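Local coordinates for protein LP04448p (Drosophila melanogaster, PDB 2QK2) that probably binds tubulin through its TOG domains and acts at growing microtubule plus ends, as other XMAP215-family proteins do, at residues L161-P166 with E235-V240; I122-Y126 with F156-A160; K90-A96 with I125-T129; L174-T178 with A211-L216. One frame throughout, in Å; residues are numbered along the deposited sequence.

Interaction 1: L161-P166 with E235-V240; sequences LTRTQP and EIKIKV
Glu-235 meets Thr-162 through its backbone: its O lies 3.4 Å from Thr-162 CB, while the Thr-162 hydroxyl is hydrogen-bonded to Arg-159 O. Ile-236 brings CD1 near Thr-162 CA and the carbonyl of Leu-161, and also packs on Leu-206 of helix 190-207. Lys-237 N then donates to Thr-162 O at 2.8 Å, in the carbonyl plane but noticeably bent, with an N-H...O angle of 132°. Its side chain runs beside Thr-162 in the same direction and folds at the last torsion (chi4 55°), which returns Lys-237 NZ to Glu-235 O at 3.1 Å. On the way Lys-237 CD passes over one face of the Arg-163 guanidinium, 3.6 Å from its NH2. Ile-238 spreads its two branches along the loop, CG2 lying 3.3 Å from Arg-163 CA and CG1 3.2 Å from Thr-164 O. Lys-239 O accepts a hydrogen bond from Gln-165 NE2 at 2.8 Å, from above its carbonyl plane. Val-240, poorly ordered, rests CG2 on Pro-166 CG at 3.7 Å. Two hydrogen bonds thus fix the irregular C-terminal tail to the loop, with Ile-238 packed between them, and Lys-237 meets the Arg-163 guanidinium by a methylene while its ammonium stays apart.

Interaction 2: I122-Y126 with F156-A160; sequences IDAIY and FIARA
Ile-122 sets CD1 almost squarely over the middle of the Phe-156 ring, 3.9 Å from its centroid, a CH-pi contact at the apolar centre. A chi1 of 160° swings the Phe-156 ring away from its own backbone N and across toward helix 112-126. There the edge of Phe-156 turns to the face of Tyr-126 in an offset edge-to-face pair, centroids 5.9 Å apart and planes at 87°. Ala-160 adds a second CH-pi contact, its CB standing 3.7 Å from the centroid of the Tyr-126 ring, whose hydroxyl is hydrogen-bonded to Thr-164 OG1. Further out, Asp-123 and Arg-159 form a side-on salt bridge: NE reaches OD2 at 2.7 Å, on the syn lone pair, and NH2 reaches OD1 at 3.0 Å. A water donates to Asp-123 OD1 at 2.7 Å and, weakly, to Phe-156 O. A leucine in place of Arg-159 removes both gripping nitrogens and would probably leave the Asp-123 carboxylate without its charge partner. The contact joins helix 112-126 to helix 147-161 in this HEAT-type array, their short segment axes 44° apart; helix 93-105 meets Ile-122 through Leu-104, and helix 131-141 packs on Tyr-126 and Phe-156 through Leu-131 and Ile-138.

Interaction 3: K90-A96 with I125-T129; sequences KRFSNYA and IYAST
Phe-92 reaches toward segment 125-129 atom by atom. Phe-92 CB lies 4.0 Å from Ser-128 CB, and a chi1 of -166° directs the ring past the type I beta turn Tyr-126 to Thr-129. Phe-92 CD2 then meets Ser-128 OG at 3.9 Å, with the oxygen at the ring edge and in its plane. Next out, Phe-92 CE2 touches Ile-125 CG1 at 3.8 Å. Ala-96 extends the apolar patch, its CB 3.7 Å from Ile-125 CG2, while Ser-93 CB comes 3.3 Å from the carbonyl O of Ser-128. At the outer margin Lys-90 lays CE 3.5 Å from Ala-127 O. No hydrogen bond crosses the contact; within segment 125-129, Ser-128 OG donates back to Ile-125 O at 2.7 Å, in the carbonyl plane and on a lone pair. That oxygen also accepts from Ser-128 N. Replacing Ser-128 by alanine would probably leave Ile-125 O with one fewer of these two donors and open a small gap beside Phe-92 and Ala-96. The contact joins the 3-10 turn and first residues of helix 93-105 to the end of helix 112-126 and the turn after it; Leu-81 and Ala-85 of helix 71-88 pack on both Phe-92 and Ile-125.

Interaction 4: L174-T178 with A211-L216; sequences LKLLT and AVTPLL
Leu-174, Lys-175 and Thr-178 all meet Leu-215, and the contacts across are van der Waals in kind. Among the purely apolar pairs, Leu-174 CG approaches Leu-215 CD1 at 3.9 Å, the two side chains crossing at a slant. The CD1 branch of Leu-174 is a looser neighbour of Val-212 CG2 at 4.3 Å. Where Thr-178 takes part, its two branches divide the work: the methyl CG2 faces Leu-216 CD2 at 3.6 Å, and OG1 lies 3.6 Å from Leu-215 CD1. The first torsion (chi1 -53°) sets this, placing OG1 beside the backbone N and CG2 across from it. Lys-175 meets Leu-215 CD1 with CA at 3.9 Å and CG at 4.1 Å. Leu-203 of helix 190-207 backs both Leu-174 and Thr-178. No hydrogen bond crosses between the segments. Thr-178 OG1 donates to Leu-174 O at 2.7 Å from 35° above the carbonyl plane, and Thr-178 N reaches the same oxygen from the opposite face. Leu-215 N donates to Val-212 O at 2.8 Å, holding the 3-10 turn after helix 209-212. With its hydroxyl spent on its own helix, Thr-178 can present a methyl and a bonded oxygen to the leucines, so helix 171-185 and this turn are joined by van der Waals packing.

Interactions 3 and 2 come first along the chain and share Ile-125 and Tyr-126 at the end of helix 112-126, their centres about 11 Å apart. Interaction 2 carries the packing on to helix 147-161, whose end leads straight into the loop of interaction 1, about 12 Å from it between centres. The hydroxyls of Tyr-126 and Thr-164, 2.7 Å apart from OH to OG1, probably hydrogen-bond and connect the two. Interaction 4 falls in sequence between the two segments of interaction 1, with centres about 17 Å apart; its centre lies about 26 Å from that of interaction 3. The contacts are spread along the HEAT-repeat TOG domain, and interaction 1 brings the C-terminal tail back to the loop after helix 147-161.

Interaction 1: L161-P166 with E235-V240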
loop_
_atom_site.group_PDB
_atom_site.type_symbol
_atom_site.label_atom_id
_atom_site.label_comp_id
_atom_site.label_asym_id
_atom_site.label_seq_id
_atom_site.Cartn_x
_atom_site.Cartn_y
_atom_site.Cartn_z
ATOM N N LEU A 161 -9.840 2.440 1.251
ATOM C CA LEU A 161 -11.268 2.529 1.535
ATOM C C LEU A 161 -12.153 2.395 0.296
ATOM O O LEU A 161 -13.261 1.858 0.382
ATOM C CB LEU A 161 -11.573 3.839 2.274
ATOM C CG LEU A 161 -11.054 3.897 3.718
ATOM C CD1 LEU A 161 -11.209 5.311 4.279
ATOM C CD2 LEU A 161 -11.819 2.899 4.582
ATOM N N THR A 162 -11.671 2.860 -0.854
ATOM C CA THR A 162 -12.454 2.757 -2.081
ATOM C C THR A 162 -12.613 1.297 -2.511
ATOM O O THR A 162 -13.407 0.988 -3.400
ATOM C CB THR A 162 -11.805 3.519 -3.255
ATOM O OG1 THR A 162 -10.559 2.899 -3.589
ATOM C CG2 THR A 162 -11.568 4.979 -2.893
ATOM N N ARG A 163 -11.853 0.404 -1.885
ATOM C CA ARG A 163 -11.921 -1.017 -2.220
ATOM C C ARG A 163 -12.169 -1.848 -0.973
ATOM O O ARG A 163 -11.675 -2.972 -0.852
ATOM C CB ARG A 163 -10.615 -1.469 -2.874
ATOM C CG ARG A 163 -10.283 -0.729 -4.156
ATOM C CD ARG A 163 -8.898 -1.097 -4.654
ATOM N NE ARG A 163 -8.454 -0.204 -5.721
ATOM C CZ ARG A 163 -8.953 -0.198 -6.952
ATOM N NH1 ARG A 163 -9.918 -1.049 -7.283
ATOM N NH2 ARG A 163 -8.494 0.667 -7.849
ATOM N N THR A 164 -12.932 -1.292 -0.042
ATOM C CA THR A 164 -13.222 -1.987 1.199
ATOM C C THR A 164 -14.720 -2.186 1.408
ATOM O O THR A 164 -15.521 -1.318 1.080
ATOM C CB THR A 164 -12.643 -1.207 2.397
ATOM O OG1 THR A 164 -11.242 -0.989 2.186
ATOM C CG2 THR A 164 -12.835 -1.981 3.688
ATOM N N GLN A 165 -15.090 -3.345 1.943
ATOM C CA GLN A 165 -16.488 -3.639 2.225
ATOM C C GLN A 165 -16.878 -2.889 3.496
ATOM O O GLN A 165 -16.133 -2.889 4.479
ATOM C CB GLN A 165 -16.690 -5.142 2.452
ATOM C CG GLN A 165 -16.649 -5.993 1.197
ATOM C CD GLN A 165 -17.723 -5.600 0.204
ATOM O OE1 GLN A 165 -18.883 -5.410 0.572
ATOM N NE2 GLN A 165 -17.345 -5.483 -1.063
ATOM N N PRO A 166 -18.050 -2.237 3.496
ATOM C CA PRO A 166 -18.472 -1.504 4.691
ATOM C C PRO A 166 -18.458 -2.396 5.929
ATOM O O PRO A 166 -18.112 -1.945 7.023
ATOM C CB PRO A 166 -19.874 -1.032 4.326
ATOM C CG PRO A 166 -19.763 -0.806 2.839
ATOM C CD PRO A 166 -19.008 -2.046 2.393
ATOM N N GLU A 235 -14.810 7.766 -5.034
ATOM C CA GLU A 235 -15.547 6.742 -5.770
ATOM C C GLU A 235 -15.343 5.378 -5.120
ATOM O O GLU A 235 -14.242 4.834 -5.159
ATOM C CB GLU A 235 -15.067 6.664 -7.219
ATOM C CG GLU A 235 -15.226 7.943 -8.014
ATOM C CD GLU A 235 -14.813 7.772 -9.467
ATOM O OE1 GLU A 235 -13.647 7.390 -9.715
ATOM O OE2 GLU A 235 -15.655 8.018 -10.360
ATOM N N ILE A 236 -16.396 4.828 -4.524
ATOM C CA ILE A 236 -16.297 3.519 -3.893
ATOM C C ILE A 236 -16.422 2.465 -4.984
ATOM O O ILE A 236 -17.502 2.234 -5.530
ATOM C CB ILE A 236 -17.400 3.310 -2.845
ATOM C CG1 ILE A 236 -17.331 4.424 -1.795
ATOM C CG2 ILE A 236 -17.239 1.944 -2.190
ATOM C CD1 ILE A 236 -15.967 4.592 -1.149
ATOM N N LYS A 237 -15.300 1.827 -5.291
ATOM C CA LYS A 237 -15.234 0.827 -6.342
ATOM C C LYS A 237 -15.768 -0.556 -5.991
ATOM O O LYS A 237 -15.792 -1.436 -6.845
ATOM C CB LYS A 237 -13.789 0.718 -6.823
ATOM C CG LYS A 237 -13.228 2.048 -7.295
ATOM C CD LYS A 237 -11.711 2.061 -7.284
ATOM C CE LYS A 237 -11.174 3.408 -7.761
ATOM N NZ LYS A 237 -11.726 4.564 -6.984
ATOM N N ILE A 238 -16.208 -0.759 -4.754
ATOM C CA ILE A 238 -16.722 -2.069 -4.371
ATOM C C ILE A 238 -18.245 -2.168 -4.341
ATOM O O ILE A 238 -18.955 -1.184 -4.561
ATOM C CB ILE A 238 -16.164 -2.511 -2.987
ATOM C CG1 ILE A 238 -16.513 -1.481 -1.907
ATOM C CG2 ILE A 238 -14.662 -2.701 -3.074
ATOM C CD1 ILE A 238 -17.939 -1.567 -1.396
ATOM N N LYS A 239 -18.729 -3.379 -4.078
ATOM C CA LYS A 239 -20.158 -3.665 -3.987
ATOM C C LYS A 239 -20.437 -4.214 -2.594
ATOM O O LYS A 239 -19.892 -5.251 -2.211
ATOM C CB LYS A 239 -20.557 -4.711 -5.027
ATOM C CG LYS A 239 -21.991 -5.212 -4.905
ATOM C CD LYS A 239 -23.000 -4.120 -5.215
ATOM C CE LYS A 239 -24.421 -4.651 -5.130
ATOM N NZ LYS A 239 -25.418 -3.615 -5.514
ATOM N N VAL A 240 -21.286 -3.524 -1.841
ATOM C CA VAL A 240 -21.618 -3.951 -0.488
ATOM C C VAL A 240 -22.220 -5.359 -0.458
ATOM O O VAL A 240 -21.493 -6.351 -0.361
ATOM C CB VAL A 240 -22.604 -2.963 0.176
ATOM C CG1 VAL A 240 -22.813 -3.335 1.637
ATOM C CG2 VAL A 240 -22.072 -1.543 0.055
#

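Interaction 2: I122-Y126 with F156-A160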
loop_
_atom_site.group_PDB
_atom_site.type_symbol
_atom_site.label_atom_id
_atom_site.label_comp_id
_atom_site.label_asym_id
_atom_site.label_seq_id
_atom_site.Cartn_x
_atom_site.Cartn_y
_atom_site.Cartn_z
ATOM N N ILE A 122 2.075 -1.196 -1.809
ATOM C CA ILE A 122 1.214 -1.291 -0.641
ATOM C C ILE A 122 -0.255 -1.486 -1.021
ATOM O O ILE A 122 -0.999 -2.154 -0.300
ATOM C CB ILE A 122 1.397 -0.073 0.315
ATOM C CG1 ILE A 122 0.826 -0.424 1.692
ATOM C CG2 ILE A 122 0.711 1.168 -0.240
ATOM C CD1 ILE A 122 1.232 0.538 2.776
ATOM N N ASP A 123 -0.670 -0.936 -2.161
ATOM C CA ASP A 123 -2.052 -1.094 -2.607
ATOM C C ASP A 123 -2.335 -2.555 -3.003
ATOM O O ASP A 123 -3.368 -3.124 -2.632
ATOM C CB ASP A 123 -2.352 -0.167 -3.796
ATOM C CG ASP A 123 -2.490 1.310 -3.385
ATOM O OD1 ASP A 123 -2.387 1.627 -2.179
ATOM O OD2 ASP A 123 -2.706 2.155 -4.277
ATOM N N ALA A 124 -1.416 -3.157 -3.754
ATOM C CA ALA A 124 -1.583 -4.542 -4.178
ATOM C C ALA A 124 -1.580 -5.451 -2.954
ATOM O O ALA A 124 -2.338 -6.410 -2.878
ATOM C CB ALA A 124 -0.458 -4.935 -5.141
ATOM N N ILE A 125 -0.736 -5.132 -1.982
ATOM C CA ILE A 125 -0.647 -5.927 -0.770
ATOM C C ILE A 125 -1.916 -5.808 0.068
ATOM O O ILE A 125 -2.376 -6.791 0.663
ATOM C CB ILE A 125 0.589 -5.512 0.054
ATOM C CG1 ILE A 125 1.857 -5.878 -0.729
ATOM C CG2 ILE A 125 0.573 -6.196 1.421
ATOM C CD1 ILE A 125 3.147 -5.564 -0.010
ATOM N N TYR A 126 -2.497 -4.610 0.102
ATOM C CA TYR A 126 -3.725 -4.394 0.866
ATOM C C TYR A 126 -4.831 -5.351 0.424
ATOM O O TYR A 126 -5.590 -5.861 1.247
ATOM C CB TYR A 126 -4.219 -2.953 0.701
ATOM C CG TYR A 126 -5.540 -2.709 1.396
ATOM C CD1 TYR A 126 -5.627 -2.737 2.787
ATOM C CD2 TYR A 126 -6.713 -2.507 0.664
ATOM C CE1 TYR A 126 -6.849 -2.578 3.440
ATOM C CE2 TYR A 126 -7.947 -2.345 1.308
ATOM C CZ TYR A 126 -8.003 -2.385 2.698
ATOM O OH TYR A 126 -9.212 -2.259 3.355
ATOM N N PHE A 156 -2.971 6.392 1.540
ATOM C CA PHE A 156 -3.071 4.935 1.419
ATOM C C PHE A 156 -4.444 4.502 1.948
ATOM O O PHE A 156 -5.127 3.679 1.345
ATOM C CB PHE A 156 -1.962 4.252 2.227
ATOM C CG PHE A 156 -2.247 2.805 2.546
ATOM C CD1 PHE A 156 -2.387 1.870 1.529
ATOM C CD2 PHE A 156 -2.386 2.388 3.867
ATOM C CE1 PHE A 156 -2.661 0.531 1.820
ATOM C CE2 PHE A 156 -2.661 1.053 4.172
ATOM C CZ PHE A 156 -2.797 0.125 3.145
ATOM N N ILE A 157 -4.841 5.066 3.084
ATOM C CA ILE A 157 -6.139 4.758 3.685
ATOM C C ILE A 157 -7.282 5.143 2.736
ATOM O O ILE A 157 -8.258 4.395 2.580
ATOM C CB ILE A 157 -6.294 5.499 5.034
ATOM C CG1 ILE A 157 -5.281 4.934 6.043
ATOM C CG2 ILE A 157 -7.715 5.361 5.561
ATOM C CD1 ILE A 157 -5.226 5.696 7.354
ATOM N N ALA A 158 -7.155 6.300 2.092
ATOM C CA ALA A 158 -8.175 6.765 1.156
ATOM C C ALA A 158 -8.339 5.779 -0.000
ATOM O O ALA A 158 -9.454 5.354 -0.309
ATOM C CB ALA A 158 -7.805 8.151 0.614
ATOM N N ARG A 159 -7.232 5.421 -0.647
ATOM C CA ARG A 159 -7.299 4.481 -1.761
ATOM C C ARG A 159 -7.814 3.125 -1.278
ATOM O O ARG A 159 -8.639 2.492 -1.938
ATOM C CB ARG A 159 -5.925 4.323 -2.416
ATOM C CG ARG A 159 -5.368 5.608 -3.032
ATOM C CD ARG A 159 -4.160 5.325 -3.937
ATOM N NE ARG A 159 -3.102 4.591 -3.245
ATOM C CZ ARG A 159 -2.201 5.132 -2.427
ATOM N NH1 ARG A 159 -2.205 6.439 -2.180
ATOM N NH2 ARG A 159 -1.295 4.354 -1.841
ATOM N N ALA A 160 -7.349 2.690 -0.112
ATOM C CA ALA A 160 -7.786 1.407 0.445
ATOM C C ALA A 160 -9.308 1.371 0.664
ATOM O O ALA A 160 -9.983 0.398 0.306
ATOM C CB ALA A 160 -7.067 1.143 1.771
HETATM O O HOH W 1 -4.754 1.162 -0.863
#

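Interaction 3: K90-A96 with I125-T129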
loop_
_atom_site.group_PDB
_atom_site.type_symbol
_atom_site.label_atom_id
_atom_site.label_comp_id
_atom_site.label_asym_id
_atom_site.label_seq_id
_atom_site.Cartn_x
_atom_site.Cartn_y
_atom_site.Cartn_z
ATOM N N LYS A 90 -4.907 -13.271 -3.002
ATOM C CA LYS A 90 -5.056 -13.674 -1.602
ATOM C C LYS A 90 -3.950 -14.604 -1.122
ATOM O O LYS A 90 -3.728 -14.729 0.082
ATOM C CB LYS A 90 -6.412 -14.350 -1.379
ATOM C CG LYS A 90 -7.612 -13.470 -1.712
ATOM C CD LYS A 90 -7.776 -12.322 -0.734
ATOM C CE LYS A 90 -8.953 -11.442 -1.133
ATOM N NZ LYS A 90 -10.217 -12.228 -1.258
ATOM N N ARG A 91 -3.267 -15.268 -2.052
ATOM C CA ARG A 91 -2.175 -16.168 -1.686
ATOM C C ARG A 91 -1.011 -15.381 -1.074
ATOM O O ARG A 91 -0.057 -15.969 -0.569
ATOM C CB ARG A 91 -1.660 -16.941 -2.910
ATOM C CG ARG A 91 -2.412 -18.225 -3.267
ATOM C CD ARG A 91 -3.578 -17.993 -4.219
ATOM N NE ARG A 91 -3.176 -17.381 -5.489
ATOM C CZ ARG A 91 -2.302 -17.902 -6.350
ATOM N NH1 ARG A 91 -1.711 -19.063 -6.095
ATOM N NH2 ARG A 91 -2.017 -17.254 -7.474
ATOM N N PHE A 92 -1.092 -14.052 -1.116
ATOM C CA PHE A 92 -0.025 -13.211 -0.566
ATOM C C PHE A 92 -0.274 -12.846 0.897
ATOM O O PHE A 92 0.624 -12.349 1.582
ATOM C CB PHE A 92 0.114 -11.915 -1.393
ATOM C CG PHE A 92 1.385 -11.143 -1.109
ATOM C CD1 PHE A 92 2.571 -11.457 -1.777
ATOM C CD2 PHE A 92 1.406 -10.136 -0.143
ATOM C CE1 PHE A 92 3.764 -10.778 -1.483
ATOM C CE2 PHE A 92 2.590 -9.454 0.159
ATOM C CZ PHE A 92 3.772 -9.776 -0.512
ATOM N N SER A 93 -1.487 -13.118 1.380
ATOM C CA SER A 93 -1.880 -12.766 2.745
ATOM C C SER A 93 -0.866 -13.028 3.851
ATOM O O SER A 93 -0.693 -12.195 4.740
ATOM C CB SER A 93 -3.214 -13.436 3.111
ATOM O OG SER A 93 -3.085 -14.843 3.213
ATOM N N ASN A 94 -0.195 -14.174 3.812
ATOM C CA ASN A 94 0.775 -14.491 4.858
ATOM C C ASN A 94 2.017 -13.605 4.911
ATOM O O ASN A 94 2.699 -13.575 5.931
ATOM C CB ASN A 94 1.208 -15.958 4.764
ATOM C CG ASN A 94 0.203 -16.900 5.404
ATOM O OD1 ASN A 94 -0.275 -16.652 6.515
ATOM N ND2 ASN A 94 -0.119 -17.988 4.711
ATOM N N TYR A 95 2.306 -12.887 3.829
ATOM C CA TYR A 95 3.479 -12.008 3.790
ATOM C C TYR A 95 3.111 -10.543 4.038
ATOM O O TYR A 95 3.974 -9.721 4.356
ATOM C CB TYR A 95 4.178 -12.116 2.430
ATOM C CG TYR A 95 4.409 -13.537 1.963
ATOM C CD1 TYR A 95 3.666 -14.071 0.912
ATOM C CD2 TYR A 95 5.352 -14.357 2.590
ATOM C CE1 TYR A 95 3.853 -15.391 0.494
ATOM C CE2 TYR A 95 5.548 -15.684 2.178
ATOM C CZ TYR A 95 4.796 -16.191 1.131
ATOM O OH TYR A 95 4.982 -17.491 0.708
ATOM N N ALA A 96 1.825 -10.229 3.904
ATOM C CA ALA A 96 1.321 -8.863 4.061
ATOM C C ALA A 96 1.718 -8.075 5.313
ATOM O O ALA A 96 2.281 -6.985 5.207
ATOM C CB ALA A 96 -0.206 -8.862 3.920
ATOM N N ILE A 125 -0.736 -5.132 -1.982
ATOM C CA ILE A 125 -0.647 -5.927 -0.770
ATOM C C ILE A 125 -1.916 -5.808 0.068
ATOM O O ILE A 125 -2.376 -6.791 0.663
ATOM C CB ILE A 125 0.589 -5.512 0.054
ATOM C CG1 ILE A 125 1.857 -5.878 -0.729
ATOM C CG2 ILE A 125 0.573 -6.196 1.421
ATOM C CD1 ILE A 125 3.147 -5.564 -0.010
ATOM N N TYR A 126 -2.497 -4.610 0.102
ATOM C CA TYR A 126 -3.725 -4.394 0.866
ATOM C C TYR A 126 -4.831 -5.351 0.424
ATOM O O TYR A 126 -5.590 -5.861 1.247
ATOM C CB TYR A 126 -4.219 -2.953 0.701
ATOM C CG TYR A 126 -5.540 -2.709 1.396
ATOM C CD1 TYR A 126 -5.627 -2.737 2.787
ATOM C CD2 TYR A 126 -6.713 -2.507 0.664
ATOM C CE1 TYR A 126 -6.849 -2.578 3.440
ATOM C CE2 TYR A 126 -7.947 -2.345 1.308
ATOM C CZ TYR A 126 -8.003 -2.385 2.698
ATOM O OH TYR A 126 -9.212 -2.259 3.355
ATOM N N ALA A 127 -4.913 -5.582 -0.881
ATOM C CA ALA A 127 -5.916 -6.461 -1.461
ATOM C C ALA A 127 -5.901 -7.866 -0.858
ATOM O O ALA A 127 -6.915 -8.568 -0.884
ATOM C CB ALA A 127 -5.717 -6.540 -2.975
ATOM N N SER A 128 -4.760 -8.269 -0.305
ATOM C CA SER A 128 -4.624 -9.598 0.288
ATOM C C SER A 128 -4.867 -9.595 1.788
ATOM O O SER A 128 -4.824 -10.643 2.426
ATOM C CB SER A 128 -3.222 -10.150 0.028
ATOM O OG SER A 128 -2.267 -9.521 0.874
ATOM N N THR A 129 -5.113 -8.427 2.363
ATOM C CA THR A 129 -5.325 -8.347 3.802
ATOM C C THR A 129 -6.494 -7.400 4.111
ATOM O O THR A 129 -7.429 -7.310 3.315
ATOM C CB THR A 129 -4.000 -7.910 4.495
ATOM O OG1 THR A 129 -4.164 -7.896 5.917
ATOM C CG2 THR A 129 -3.560 -6.539 4.003
#

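Interaction 4: L174-T178 with A211-L216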
loop_
_atom_site.group_PDB
_atom_site.type_symbol
_atom_site.label_atom_id
_atom_site.label_comp_id
_atom_site.label_asym_id
_atom_site.label_seq_id
_atom_site.Cartn_x
_atom_site.Cartn_y
_atom_site.Cartn_z
ATOM N N LEU A 174 -13.639 2.056 13.229
ATOM C CA LEU A 174 -14.104 3.310 12.652
ATOM C C LEU A 174 -13.669 4.471 13.543
ATOM O O LEU A 174 -13.141 5.469 13.068
ATOM C CB LEU A 174 -15.633 3.309 12.520
ATOM C CG LEU A 174 -16.210 4.616 11.953
ATOM C CD1 LEU A 174 -15.715 4.782 10.525
ATOM C CD2 LEU A 174 -17.741 4.609 11.999
ATOM N N LYS A 175 -13.890 4.334 14.844
ATOM C CA LYS A 175 -13.510 5.384 15.784
ATOM C C LYS A 175 -11.997 5.592 15.819
ATOM O O LYS A 175 -11.522 6.726 15.818
ATOM C CB LYS A 175 -14.030 5.043 17.183
ATOM C CG LYS A 175 -15.553 5.019 17.266
ATOM C CD LYS A 175 -16.046 4.275 18.502
ATOM C CE LYS A 175 -15.758 5.036 19.786
ATOM N NZ LYS A 175 -16.623 6.238 19.898
ATOM N N LEU A 176 -11.242 4.496 15.847
ATOM C CA LEU A 176 -9.784 4.578 15.887
ATOM C C LEU A 176 -9.233 5.274 14.640
ATOM O O LEU A 176 -8.363 6.142 14.723
ATOM C CB LEU A 176 -9.182 3.174 15.999
ATOM C CG LEU A 176 -7.652 3.091 15.962
ATOM C CD1 LEU A 176 -7.073 3.775 17.194
ATOM C CD2 LEU A 176 -7.223 1.630 15.916
ATOM N N LEU A 177 -9.742 4.887 13.482
ATOM C CA LEU A 177 -9.300 5.473 12.228
ATOM C C LEU A 177 -9.659 6.955 12.151
ATOM O O LEU A 177 -8.818 7.781 11.802
ATOM C CB LEU A 177 -9.935 4.719 11.059
ATOM C CG LEU A 177 -9.047 3.867 10.147
ATOM C CD1 LEU A 177 -7.935 3.196 10.922
ATOM C CD2 LEU A 177 -9.925 2.833 9.458
ATOM N N THR A 178 -10.905 7.289 12.477
ATOM C CA THR A 178 -11.352 8.677 12.426
ATOM C C THR A 178 -10.544 9.542 13.396
ATOM O O THR A 178 -10.039 10.603 13.025
ATOM C CB THR A 178 -12.856 8.790 12.764
ATOM O OG1 THR A 178 -13.603 7.900 11.919
ATOM C CG2 THR A 178 -13.348 10.220 12.533
ATOM N N ALA A 211 -23.218 7.576 10.225
ATOM C CA ALA A 211 -22.286 6.779 11.002
ATOM C C ALA A 211 -21.025 7.544 11.402
ATOM O O ALA A 211 -20.583 7.459 12.545
ATOM C CB ALA A 211 -21.905 5.521 10.221
ATOM N N VAL A 212 -20.454 8.299 10.468
ATOM C CA VAL A 212 -19.214 9.025 10.735
ATOM C C VAL A 212 -19.354 10.429 11.331
ATOM O O VAL A 212 -18.550 10.828 12.176
ATOM C CB VAL A 212 -18.362 9.130 9.447
ATOM C CG1 VAL A 212 -16.985 9.696 9.773
ATOM C CG2 VAL A 212 -18.240 7.759 8.795
ATOM N N THR A 213 -20.366 11.170 10.890
ATOM C CA THR A 213 -20.603 12.531 11.372
ATOM C C THR A 213 -20.372 12.745 12.864
ATOM O O THR A 213 -19.624 13.637 13.259
ATOM C CB THR A 213 -22.033 12.999 11.024
ATOM O OG1 THR A 213 -22.092 13.328 9.632
ATOM C CG2 THR A 213 -22.428 14.225 11.856
ATOM N N PRO A 214 -21.017 11.938 13.716
ATOM C CA PRO A 214 -20.837 12.097 15.160
ATOM C C PRO A 214 -19.372 12.205 15.577
ATOM O O PRO A 214 -19.032 12.959 16.485
ATOM C CB PRO A 214 -21.502 10.848 15.724
ATOM C CG PRO A 214 -22.607 10.605 14.751
ATOM C CD PRO A 214 -21.912 10.805 13.425
ATOM N N LEU A 215 -18.504 11.459 14.906
ATOM C CA LEU A 215 -17.085 11.474 15.241
ATOM C C LEU A 215 -16.354 12.739 14.784
ATOM O O LEU A 215 -15.216 12.974 15.186
ATOM C CB LEU A 215 -16.401 10.240 14.643
ATOM C CG LEU A 215 -17.083 8.903 14.951
ATOM C CD1 LEU A 215 -16.289 7.769 14.328
ATOM C CD2 LEU A 215 -17.201 8.714 16.460
ATOM N N LEU A 216 -17.007 13.553 13.957
ATOM C CA LEU A 216 -16.392 14.774 13.439
ATOM C C LEU A 216 -17.038 16.032 14.014
ATOM O O LEU A 216 -16.845 17.133 13.500
ATOM C CB LEU A 216 -16.498 14.797 11.911
ATOM C CG LEU A 216 -15.951 13.559 11.182
ATOM C CD1 LEU A 216 -16.282 13.634 9.699
ATOM C CD2 LEU A 216 -14.448 13.470 11.388
#